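Local coordinates for protein polyporopepsin (Irpex lacteus, PDB 1WKR) that cleaves peptide bonds within proteins as a pepsin-family aspartic endopeptidase of broad specificity with milk-clotting activity, at residues 223-226 against 227-231; 243-246 against 247-251; 271-274 against 275-278; 308-311 against 312-316; 329-332 against 333-337. All coordinates share one frame; numbering follows the deposited sequence.

Contact 1. Residues 223-226 against 227-231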
# COMPACT_ATOMS: atom_id res chain seq x y z
N ASP A 223 -2.06 20.85 -6.83
CA ASP A 223 -2.54 21.47 -8.03
C ASP A 223 -3.39 20.58 -8.88
O ASP A 223 -4.39 20.99 -9.51
CB ASP A 223 -1.34 22.06 -8.85
CG ASP A 223 -0.19 21.10 -9.04
OD1 ASP A 223 0.28 20.42 -8.12
OD2 ASP A 223 0.35 20.98 -10.18
N ALA A 224 -3.09 19.25 -8.90
CA ALA A 224 -3.92 18.26 -9.58
C ALA A 224 -5.22 18.02 -8.84
O ALA A 224 -6.28 17.90 -9.47
CB ALA A 224 -3.12 16.96 -9.64
N PHE A 225 -5.18 18.02 -7.50
CA PHE A 225 -6.41 17.90 -6.71
C PHE A 225 -7.33 19.04 -6.96
O PHE A 225 -8.56 18.85 -7.10
CB PHE A 225 -6.02 17.86 -5.20
CG PHE A 225 -7.17 17.56 -4.31
CD1 PHE A 225 -7.74 16.30 -4.24
CD2 PHE A 225 -7.68 18.59 -3.50
CE1 PHE A 225 -8.77 16.03 -3.39
CE2 PHE A 225 -8.74 18.29 -2.65
CZ PHE A 225 -9.27 17.01 -2.56
N ALA A 226 -6.84 20.30 -7.11
CA ALA A 226 -7.73 21.41 -7.48
C ALA A 226 -8.35 21.18 -8.78
O ALA A 226 -9.54 21.48 -8.99
CB ALA A 226 -6.87 22.70 -7.46
N LYS A 227 -7.62 20.67 -9.78
CA LYS A 227 -8.21 20.39 -11.13
C LYS A 227 -9.29 19.33 -11.01
O LYS A 227 -10.34 19.41 -11.70
CB LYS A 227 -7.15 19.91 -12.11
CG LYS A 227 -6.19 21.07 -12.48
CD LYS A 227 -5.10 20.53 -13.47
CE LYS A 227 -4.05 21.64 -13.60
NZ LYS A 227 -2.97 21.17 -14.53
N TYR A 228 -9.06 18.30 -10.19
CA TYR A 228 -10.05 17.22 -10.01
C TYR A 228 -11.32 17.74 -9.33
O TYR A 228 -12.45 17.36 -9.73
CB TYR A 228 -9.39 16.14 -9.20
CG TYR A 228 -10.29 14.95 -8.90
CD1 TYR A 228 -10.59 14.03 -9.91
CD2 TYR A 228 -10.87 14.77 -7.65
CE1 TYR A 228 -11.41 12.91 -9.66
CE2 TYR A 228 -11.69 13.66 -7.41
CZ TYR A 228 -11.92 12.76 -8.37
OH TYR A 228 -12.75 11.69 -8.08
N LYS A 229 -11.16 18.55 -8.29
CA LYS A 229 -12.34 19.13 -7.64
C LYS A 229 -13.09 19.97 -8.62
O LYS A 229 -14.37 19.88 -8.69
CB LYS A 229 -11.88 20.06 -6.50
CG LYS A 229 -11.58 19.52 -5.37
CD LYS A 229 -11.30 20.50 -4.20
CE LYS A 229 -12.56 21.10 -3.59
NZ LYS A 229 -12.36 22.03 -2.39
N LYS A 230 -12.46 20.77 -9.48
CA LYS A 230 -13.17 21.58 -10.46
C LYS A 230 -13.87 20.69 -11.42
O LYS A 230 -15.05 20.96 -11.79
CB LYS A 230 -12.11 22.49 -11.18
CG LYS A 230 -12.71 23.36 -12.25
CD LYS A 230 -11.54 24.12 -13.03
CE LYS A 230 -12.21 24.82 -14.26
NZ LYS A 230 -11.19 25.71 -15.04
N ALA A 231 -13.24 19.64 -11.95
CA ALA A 231 -13.78 18.82 -13.05
C ALA A 231 -14.97 18.02 -12.53
O ALA A 231 -15.95 17.81 -13.35
CB ALA A 231 -12.70 17.85 -13.51
O HOH W 1 -1.73 19.28 -12.19
O HOH W 2 -0.36 22.15 -12.54
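One face of the Phe-225 ring is covered by Lys-229, whose CG lies 4.1 Å above the ring plane and offset toward the rim, while Lys-229 CD comes to 3.7 Å from Phe-225 CE2. The two residues sit one turn apart on the α-helix 222-232, and their side chains run obliquely past each other. Phe-225 swings out with CG anti to the backbone N (chi1 -172°); the lysine chain bends at chi3 (77°), about the CG-CD bond that lies against the ring, and CE and NZ lead away. The other ring, that of Tyr-228, is directed away from the first turn toward Leu-243, Leu-291 and Val-293 of the adjoining strands, and its OH is hydrogen-bonded to Gln-272 OE1.

Beneath the side chains run four successive i to i+4 backbone bonds. The one from Lys-229 N to Phe-225 O (2.9 Å, 168°) is the straightest, whereas Lys-227 N to Asp-223 O is stretched to 3.3 Å. On the exposed side, the extended Lys-227 chain passes over the carbonyl O of Asp-223. Its NZ stays 5.5 Å from Asp-223 OD2, an oxygen also hydrogen-bonded to Ser-300 OG; the charged atoms are not in contact, and two waters bridge them, weakly on the lysine side. One of these waters donates to Asp-223 OD2 at 2.7 Å and reaches Lys-227 NZ at 3.4 Å.

Contact 2. Residues 243-246 against 247-251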
# COMPACT_ATOMS: atom_id res chain seq x y z
N LEU A 243 -13.83 14.45 -0.19
CA LEU A 243 -14.69 15.23 -1.10
C LEU A 243 -16.04 14.57 -1.18
O LEU A 243 -16.16 13.35 -1.03
CB LEU A 243 -14.07 15.21 -2.46
CG LEU A 243 -12.82 16.06 -2.65
CD1 LEU A 243 -12.20 15.82 -4.04
CD2 LEU A 243 -13.07 17.54 -2.41
N ARG A 244 -17.09 15.35 -1.42
CA ARG A 244 -18.44 14.84 -1.57
C ARG A 244 -19.02 15.32 -2.91
O ARG A 244 -18.78 16.43 -3.35
CB ARG A 244 -19.36 15.28 -0.44
CG ARG A 244 -20.76 14.70 -0.43
CD ARG A 244 -21.74 15.20 0.75
NE ARG A 244 -23.21 14.80 0.40
CZ ARG A 244 -23.95 14.01 1.11
NH1 ARG A 244 -23.62 13.50 2.34
NH2 ARG A 244 -25.09 13.58 0.58
N LEU A 245 -19.82 14.43 -3.52
CA LEU A 245 -20.59 14.75 -4.73
C LEU A 245 -22.10 14.63 -4.37
O LEU A 245 -22.50 13.82 -3.62
CB LEU A 245 -20.31 13.70 -5.85
CG LEU A 245 -18.89 13.67 -6.36
CD1 LEU A 245 -18.82 12.63 -7.50
CD2 LEU A 245 -18.48 15.05 -6.87
N THR A 246 -22.86 15.48 -5.10
CA THR A 246 -24.32 15.26 -5.11
C THR A 246 -24.68 14.05 -5.96
O THR A 246 -23.87 13.49 -6.70
CB THR A 246 -25.02 16.48 -5.74
OG1 THR A 246 -24.62 16.61 -7.11
CG2 THR A 246 -24.70 17.79 -4.98
N THR A 247 -25.95 13.67 -5.88
CA THR A 247 -26.47 12.59 -6.71
C THR A 247 -26.23 12.88 -8.19
O THR A 247 -25.72 12.00 -8.93
CB THR A 247 -28.02 12.49 -6.43
OG1 THR A 247 -28.12 11.96 -5.12
CG2 THR A 247 -28.70 11.51 -7.39
N ALA A 248 -26.53 14.05 -8.66
CA ALA A 248 -26.33 14.37 -10.03
C ALA A 248 -24.88 14.34 -10.43
O ALA A 248 -24.46 13.92 -11.50
CB ALA A 248 -26.93 15.77 -10.36
N GLN A 249 -23.99 14.90 -9.54
CA GLN A 249 -22.59 14.93 -9.89
C GLN A 249 -21.99 13.47 -9.92
O GLN A 249 -21.15 13.25 -10.77
CB GLN A 249 -21.81 15.74 -8.80
CG GLN A 249 -22.11 17.26 -8.98
CD GLN A 249 -21.59 18.02 -7.74
OE1 GLN A 249 -21.37 17.49 -6.67
NE2 GLN A 249 -21.35 19.33 -7.98
N TYR A 250 -22.47 12.59 -9.08
CA TYR A 250 -22.01 11.19 -9.19
C TYR A 250 -22.49 10.57 -10.50
O TYR A 250 -21.73 9.91 -11.19
CB TYR A 250 -22.44 10.35 -8.00
CG TYR A 250 -22.00 8.90 -8.19
CD1 TYR A 250 -20.63 8.55 -8.21
CD2 TYR A 250 -22.92 7.88 -8.45
CE1 TYR A 250 -20.20 7.27 -8.46
CE2 TYR A 250 -22.50 6.57 -8.68
CZ TYR A 250 -21.12 6.29 -8.69
OH TYR A 250 -20.72 5.02 -8.95
N ALA A 251 -23.76 10.85 -10.87
CA ALA A 251 -24.25 10.31 -12.14
C ALA A 251 -23.41 10.75 -13.32
O ALA A 251 -23.22 10.04 -14.28
CB ALA A 251 -25.69 10.70 -12.34
O HOH W 3 -20.85 18.21 -4.13
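Gln-249 folds back over Thr-246, the N-cap of helix 247-251, and meets it along nearly its whole length. Its CB lies 3.9 Å from Leu-245 CB and also faces Thr-246 OG1; CG comes within 3.2 Å of that same OG1, and CD lies 3.4 Å from it. At the tip, OE1 accepts the backbone N-H of Thr-246 (3.0 Å, 170°), the donor being tilted out of the amide plane. A water bridges the same OE1 (2.7 Å) to Arg-244 O, and NE2 makes a weak bond to Gly-233 O. In return, Gln-249 N donates to Thr-246 OG1 at 3.0 Å, which completes a capping box. The hydroxyl can reach it because chi1 of 64° sets OG1 between the backbone N and the carbonyl carbon. Tyr-250 N to Thr-246 O (2.9 Å) begins the regular helical bonding, and Leu-245 CD1 packs near Tyr-250 CB.

With an alanine in place of Gln-249, the backbone N could still reach Thr-246 OG1, but Thr-246 N and the bridging water would probably lose their shared acceptor. The weakly bonded strand 243-245 and the helix meet at nearly a right angle, and the reciprocal bonds satisfy an amide on each side.

Contact 3. Residues 271-274 against 275-278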
# COMPACT_ATOMS: atom_id res chain seq x y z
N ALA A 271 -15.17 3.24 -8.79
CA ALA A 271 -13.88 3.03 -8.11
C ALA A 271 -13.41 4.28 -7.42
O ALA A 271 -12.51 4.20 -6.54
CB ALA A 271 -12.83 2.63 -9.15
N GLN A 272 -13.91 5.46 -7.78
CA GLN A 272 -13.50 6.74 -7.17
C GLN A 272 -14.23 7.07 -5.91
O GLN A 272 -13.93 8.10 -5.31
CB GLN A 272 -13.69 7.88 -8.18
CG GLN A 272 -12.64 7.86 -9.31
CD GLN A 272 -12.99 8.84 -10.40
OE1 GLN A 272 -13.05 10.05 -10.17
NE2 GLN A 272 -13.30 8.34 -11.56
N ILE A 273 -15.17 6.22 -5.48
CA ILE A 273 -15.99 6.54 -4.29
C ILE A 273 -15.75 5.53 -3.19
O ILE A 273 -15.40 4.36 -3.43
CB ILE A 273 -17.51 6.70 -4.62
CG1 ILE A 273 -18.23 5.34 -4.72
CG2 ILE A 273 -17.66 7.58 -5.85
CD1 ILE A 273 -19.72 5.48 -4.94
N TRP A 274 -15.94 5.98 -1.92
CA TRP A 274 -15.89 5.11 -0.76
C TRP A 274 -17.08 4.15 -0.78
O TRP A 274 -18.18 4.60 -1.24
CB TRP A 274 -15.89 5.98 0.50
CG TRP A 274 -15.79 5.25 1.79
CD1 TRP A 274 -16.77 4.76 2.54
CD2 TRP A 274 -14.55 4.86 2.45
NE1 TRP A 274 -16.28 4.07 3.65
CE2 TRP A 274 -14.93 4.12 3.58
CE3 TRP A 274 -13.20 5.01 2.16
CZ2 TRP A 274 -13.97 3.52 4.49
CZ3 TRP A 274 -12.24 4.52 3.05
CH2 TRP A 274 -12.62 3.74 4.15
N PRO A 275 -16.96 2.92 -0.36
CA PRO A 275 -18.13 2.00 -0.35
C PRO A 275 -19.26 2.57 0.48
O PRO A 275 -19.15 2.74 1.71
CB PRO A 275 -17.55 0.72 0.25
CG PRO A 275 -16.27 1.08 0.94
CD PRO A 275 -15.74 2.23 0.10
N ARG A 276 -20.38 2.89 -0.19
CA ARG A 276 -21.42 3.67 0.47
C ARG A 276 -22.13 2.93 1.61
O ARG A 276 -22.53 3.60 2.59
CB ARG A 276 -22.45 4.13 -0.55
CG ARG A 276 -21.89 5.24 -1.43
CD ARG A 276 -22.80 5.63 -2.58
NE ARG A 276 -22.76 4.59 -3.64
CZ ARG A 276 -23.31 4.78 -4.85
NH1 ARG A 276 -24.04 5.85 -5.12
NH2 ARG A 276 -23.09 3.88 -5.80
N ASN A 277 -22.15 1.63 1.58
CA ASN A 277 -22.76 0.90 2.72
C ASN A 277 -21.91 0.98 3.88
O ASN A 277 -22.38 0.63 5.02
CB ASN A 277 -23.11 -0.54 2.34
CG ASN A 277 -21.98 -1.45 2.27
OD1 ASN A 277 -20.97 -1.26 1.51
ND2 ASN A 277 -21.92 -2.51 3.09
N LEU A 278 -20.65 1.45 3.81
CA LEU A 278 -19.67 1.64 4.87
C LEU A 278 -19.36 3.07 5.12
O LEU A 278 -18.33 3.42 5.68
CB LEU A 278 -18.42 0.80 4.54
CG LEU A 278 -18.66 -0.69 4.38
CD1 LEU A 278 -17.35 -1.38 3.82
CD2 LEU A 278 -19.04 -1.30 5.76
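Trp-274 and the following Pro-275 cross obliquely, the pyrrolidine tucked against one face of the indole. Pro-275 CD makes a CH-pi contact, 3.6 Å from the centroid of the five-membered ring and only 16° off its normal. The indole is brought over the proline by a first torsion that places CG opposite the backbone N (chi1 -178°), while the ring stands across the CA-CB bond. Its edge serves a different partner: NE1 donates to Leu-278 O at 3.0 Å. That oxygen lies close to the indole plane, yet seen from the acceptor the donor stands above the carbonyl plane, away from the lone pairs.

These residues belong to the long connection between strands 263-267 and 289-295 in the C-terminal lobe of the pepsin fold, where a short 3-10 turn follows the proline. Leu-278 N bonds back to Pro-275 O at 2.9 Å, so the acceptor of the indole is carried on the closed end of this turn. A leucine in place of Trp-274 would probably leave Leu-278 O without its indole donor and deprive Pro-275 CD of the aromatic face it packs on.

A second pair lies on the other side of the chain. Ile-273 sends CD1 over one face of the Arg-276 guanidinium, 3.4 Å from NE and offset toward the rim of the group. The arginine bends at chi3 (-75°) to present this face, while its NE forms a salt bridge with the C-terminal carboxylate of Asn-340, through OXT. The isoleucine also packs on Val-289 and Leu-291 of the strand alongside.

Contact 4. Residues 308-311 against 312-316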
# COMPACT_ATOMS: atom_id res chain seq x y z
N ASN A 308 -0.57 6.10 -5.55
CA ASN A 308 -1.64 5.17 -5.96
C ASN A 308 -1.81 4.21 -4.77
O ASN A 308 -0.99 3.30 -4.56
CB ASN A 308 -1.28 4.42 -7.23
CG ASN A 308 -1.12 5.30 -8.44
OD1 ASN A 308 -1.46 6.49 -8.46
ND2 ASN A 308 -0.58 4.72 -9.52
N GLY A 309 -2.86 4.44 -3.98
CA GLY A 309 -3.07 3.73 -2.72
C GLY A 309 -3.96 2.56 -2.80
O GLY A 309 -4.28 2.05 -3.88
N LEU A 310 -4.33 2.07 -1.62
CA LEU A 310 -5.21 0.88 -1.49
C LEU A 310 -6.46 0.99 -2.33
O LEU A 310 -6.85 0.02 -2.95
CB LEU A 310 -5.58 0.76 0.02
CG LEU A 310 -6.54 -0.35 0.41
CD1 LEU A 310 -6.31 -0.67 1.89
CD2 LEU A 310 -8.00 0.05 0.21
N THR A 311 -7.07 2.18 -2.41
CA THR A 311 -8.31 2.36 -3.13
C THR A 311 -8.11 2.22 -4.62
O THR A 311 -9.03 1.81 -5.34
CB THR A 311 -8.98 3.69 -2.77
OG1 THR A 311 -7.97 4.76 -2.86
CG2 THR A 311 -9.61 3.67 -1.38
N PHE A 312 -6.91 2.53 -5.14
CA PHE A 312 -6.57 2.27 -6.52
C PHE A 312 -6.30 0.78 -6.71
O PHE A 312 -6.80 0.15 -7.69
CB PHE A 312 -5.31 3.11 -6.86
CG PHE A 312 -4.75 2.89 -8.26
CD1 PHE A 312 -3.80 1.91 -8.51
CD2 PHE A 312 -5.14 3.69 -9.32
CE1 PHE A 312 -3.26 1.73 -9.76
CE2 PHE A 312 -4.58 3.50 -10.60
CZ PHE A 312 -3.66 2.49 -10.79
N LEU A 313 -5.55 0.17 -5.80
CA LEU A 313 -5.15 -1.23 -5.92
C LEU A 313 -6.26 -2.20 -5.70
O LEU A 313 -6.18 -3.37 -6.08
CB LEU A 313 -3.99 -1.49 -4.97
CG LEU A 313 -2.73 -0.67 -5.28
CD1 LEU A 313 -1.72 -0.77 -4.16
CD2 LEU A 313 -2.11 -1.11 -6.60
N GLU A 314 -7.41 -1.77 -5.10
CA GLU A 314 -8.60 -2.59 -5.09
C GLU A 314 -9.12 -2.90 -6.49
O GLU A 314 -9.91 -3.82 -6.67
CB GLU A 314 -9.70 -1.97 -4.24
CG GLU A 314 -9.48 -2.05 -2.74
CD GLU A 314 -10.48 -1.28 -1.94
OE1 GLU A 314 -10.78 -0.13 -2.35
OE2 GLU A 314 -10.98 -1.76 -0.93
N ARG A 315 -8.68 -2.12 -7.48
CA ARG A 315 -9.12 -2.26 -8.86
C ARG A 315 -8.05 -2.78 -9.80
O ARG A 315 -8.37 -3.05 -10.96
CB ARG A 315 -9.66 -0.93 -9.36
CG ARG A 315 -10.83 -0.37 -8.55
CD ARG A 315 -12.07 -1.22 -8.63
NE ARG A 315 -13.20 -0.74 -7.80
CZ ARG A 315 -14.41 -0.59 -8.25
NH1 ARG A 315 -14.76 -0.66 -9.54
NH2 ARG A 315 -15.38 -0.25 -7.36
N PHE A 316 -6.79 -2.90 -9.37
CA PHE A 316 -5.68 -3.33 -10.23
C PHE A 316 -4.80 -4.25 -9.49
O PHE A 316 -4.40 -3.99 -8.33
CB PHE A 316 -4.91 -2.11 -10.74
CG PHE A 316 -5.79 -1.18 -11.56
CD1 PHE A 316 -6.11 -1.52 -12.87
CD2 PHE A 316 -6.30 -0.01 -11.02
CE1 PHE A 316 -6.95 -0.75 -13.60
CE2 PHE A 316 -7.15 0.78 -11.80
CZ PHE A 316 -7.47 0.40 -13.06
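Asn-308 and Phe-312 lie side by side and point the same way, the asparagine amide stacked over the phenyl ring with their planes 25° apart. Asn-308 CB makes the CH-pi contact, 4.1 Å from the ring centroid, and ND2 continues outward over the rim, about 4.0 Å from CZ, on its way to a hydrogen bond with Gln-193 OE1. The opposite face of the ring receives CD2 of Phe-316, so the phenyl is held between two groups from its own chain.

Gly-309 is the N-cap of helix 310-313. Its carbonyl O accepts Leu-313 N (3.0 Å, 160°) and, weakly, Phe-312 N. Leu-310 follows, its O bonded to Glu-314 N at 2.9 Å. Its CD2 reaches forward to rest 3.5 Å from Glu-314 CD, methyl against carboxylate carbon, while Glu-314 OE2 is hydrogen-bonded to Asn-9 ND2 in the N-terminal strand 3-9. Thr-311 offers CA to Glu-314 OE1 at 3.6 Å; with chi1 of 48° its own hydroxyl turns instead to Thr-216 O and Thr-218 OG1.

Strand 306-308 runs parallel to 207-211, with Asn-308 bonded through its backbone to Ile-210 and Asp-212. This is consistent with the psi-shaped arrangement around the catalytic loop of pepsin-like lobes. Gly-309 itself is about 5 Å from the side chain of the active-site Asp-212. The short helix packs Leu-313 on strand 316-321 and sets Phe-312 edge-to-face with Phe-258 of strand 256-260.

Contact 5. Residues 329-332 against 333-337. With SO4 (sulfate ion), chain I.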
# COMPACT_ATOMS: atom_id res chain seq x y z
N LEU A 329 1.29 -3.77 -13.47
CA LEU A 329 -0.13 -3.56 -13.19
C LEU A 329 -0.96 -4.29 -14.20
O LEU A 329 -0.59 -4.39 -15.40
CB LEU A 329 -0.48 -2.06 -13.21
CG LEU A 329 -1.52 -1.56 -12.43
CD1 LEU A 329 -1.20 -1.54 -10.88
CD2 LEU A 329 -2.00 -0.14 -12.78
N ALA A 330 -2.12 -4.76 -13.75
CA ALA A 330 -3.11 -5.43 -14.63
C ALA A 330 -4.48 -5.13 -14.11
O ALA A 330 -4.72 -4.86 -12.89
CB ALA A 330 -2.90 -6.94 -14.68
N THR A 331 -5.48 -5.13 -15.01
CA THR A 331 -6.88 -5.17 -14.65
C THR A 331 -7.21 -6.45 -13.90
O THR A 331 -6.43 -7.39 -13.89
CB THR A 331 -7.78 -5.02 -15.89
OG1 THR A 331 -7.41 -6.05 -16.85
CG2 THR A 331 -7.61 -3.65 -16.61
N THR A 332 -8.39 -6.45 -13.30
CA THR A 332 -8.92 -7.64 -12.60
C THR A 332 -10.40 -7.76 -12.96
O THR A 332 -11.02 -6.84 -13.54
CB THR A 332 -8.74 -7.54 -11.08
OG1 THR A 332 -9.80 -6.69 -10.57
CG2 THR A 332 -7.40 -6.92 -10.69
N SER A 333 -10.98 -8.85 -12.51
CA SER A 333 -12.43 -9.02 -12.68
C SER A 333 -13.20 -7.99 -11.89
O SER A 333 -14.43 -7.86 -12.15
CB SER A 333 -12.83 -10.41 -12.24
OG SER A 333 -12.69 -10.56 -10.81
N PHE A 334 -12.62 -7.24 -10.98
CA PHE A 334 -13.32 -6.21 -10.18
C PHE A 334 -12.98 -4.81 -10.69
O PHE A 334 -13.55 -3.86 -10.11
CB PHE A 334 -12.92 -6.35 -8.70
CG PHE A 334 -13.36 -7.64 -8.11
CD1 PHE A 334 -14.64 -7.75 -7.62
CD2 PHE A 334 -12.51 -8.73 -7.98
CE1 PHE A 334 -15.10 -9.03 -7.04
CE2 PHE A 334 -12.94 -9.94 -7.43
CZ PHE A 334 -14.21 -10.08 -7.02
N THR A 335 -12.16 -4.61 -11.71
CA THR A 335 -11.87 -3.25 -12.12
C THR A 335 -13.16 -2.49 -12.42
O THR A 335 -13.31 -1.31 -12.03
CB THR A 335 -10.99 -3.27 -13.37
OG1 THR A 335 -9.76 -3.96 -13.04
CG2 THR A 335 -10.63 -1.86 -13.84
N THR A 336 -14.11 -3.12 -13.07
CA THR A 336 -15.38 -2.47 -13.43
C THR A 336 -16.50 -2.78 -12.42
O THR A 336 -17.68 -2.51 -12.79
CB THR A 336 -15.81 -2.87 -14.88
OG1 THR A 336 -15.99 -4.25 -14.88
CG2 THR A 336 -14.75 -2.48 -15.91
N ALA A 337 -16.22 -3.18 -11.22
CA ALA A 337 -17.27 -3.40 -10.24
C ALA A 337 -18.03 -2.14 -9.95
O ALA A 337 -17.56 -1.01 -10.09
CB ALA A 337 -16.67 -3.95 -8.95
S SO4 I . -15.92 -6.63 -17.54
O1 SO4 I . -14.96 -7.20 -18.75
O2 SO4 I . -15.11 -6.93 -16.10
O3 SO4 I . -16.15 -5.06 -17.74
O4 SO4 I . -17.21 -7.38 -17.30
O HOH W 4 -13.22 -5.57 -14.71
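Thr-335 OG1 is gripped from two directions: it accepts the backbone N-H of Thr-332 in a nearly straight bond (2.9 Å, 168°) and donates its own proton to Arg-315 O. These bonds pin a type I beta turn, Thr-332 to Thr-335, that leads the chain out of strand 326-331. The hydroxyl reaches Thr-332 because chi1 of -60° turns OG1 back beside the backbone N of its own residue; it also lies 3.6 Å from Thr-331 CB, the two threonine side chains meeting at a slant.

The turn is closed in the other direction by Thr-335 N, which donates to Thr-332 O at 3.1 Å. Thr-332 adds an ST turn: its OG1 accepts Phe-334 N at 2.9 Å and comes near the edge of the Phe-334 ring. Amide and hydroxyl of the same threonine are therefore both engaged by the bend.

A second type I turn, Phe-334 to Ala-337, overlaps the first. A water ties the two together, donating to Thr-332 O and accepting from Thr-336 N, and it donates as well to O2 of a sulfate ion, probably from the crystallisation liquor. The same ion takes a direct bond from Thr-336 OG1 to its O3, at 3.0 Å.

Overall arrangement
The five contacts follow one another along the chain. Contacts 1 and 2 touch through Leu-243, whose CD1 lies 3.5 Å from Phe-225 CZ; contact 2 passes on to contact 3 where Tyr-250 CE1 packs 3.7 Å from Ile-273 CG2. Contact 3 meets contact 4 at Ala-271 CB, 3.6 Å from Arg-315 NE. That arginine also joins contacts 4 and 5, its NH1 bonding Ala-337 O at 2.9 Å, and their centres are about 10 Å apart. Contact 4 is the one beside the catalytic centre, Gly-309 itself being about 9 Å from the Asp-32 side chain; the other four lie away from it. Contact 1 does not touch contact 5, their nearest atoms being about 14 Å apart.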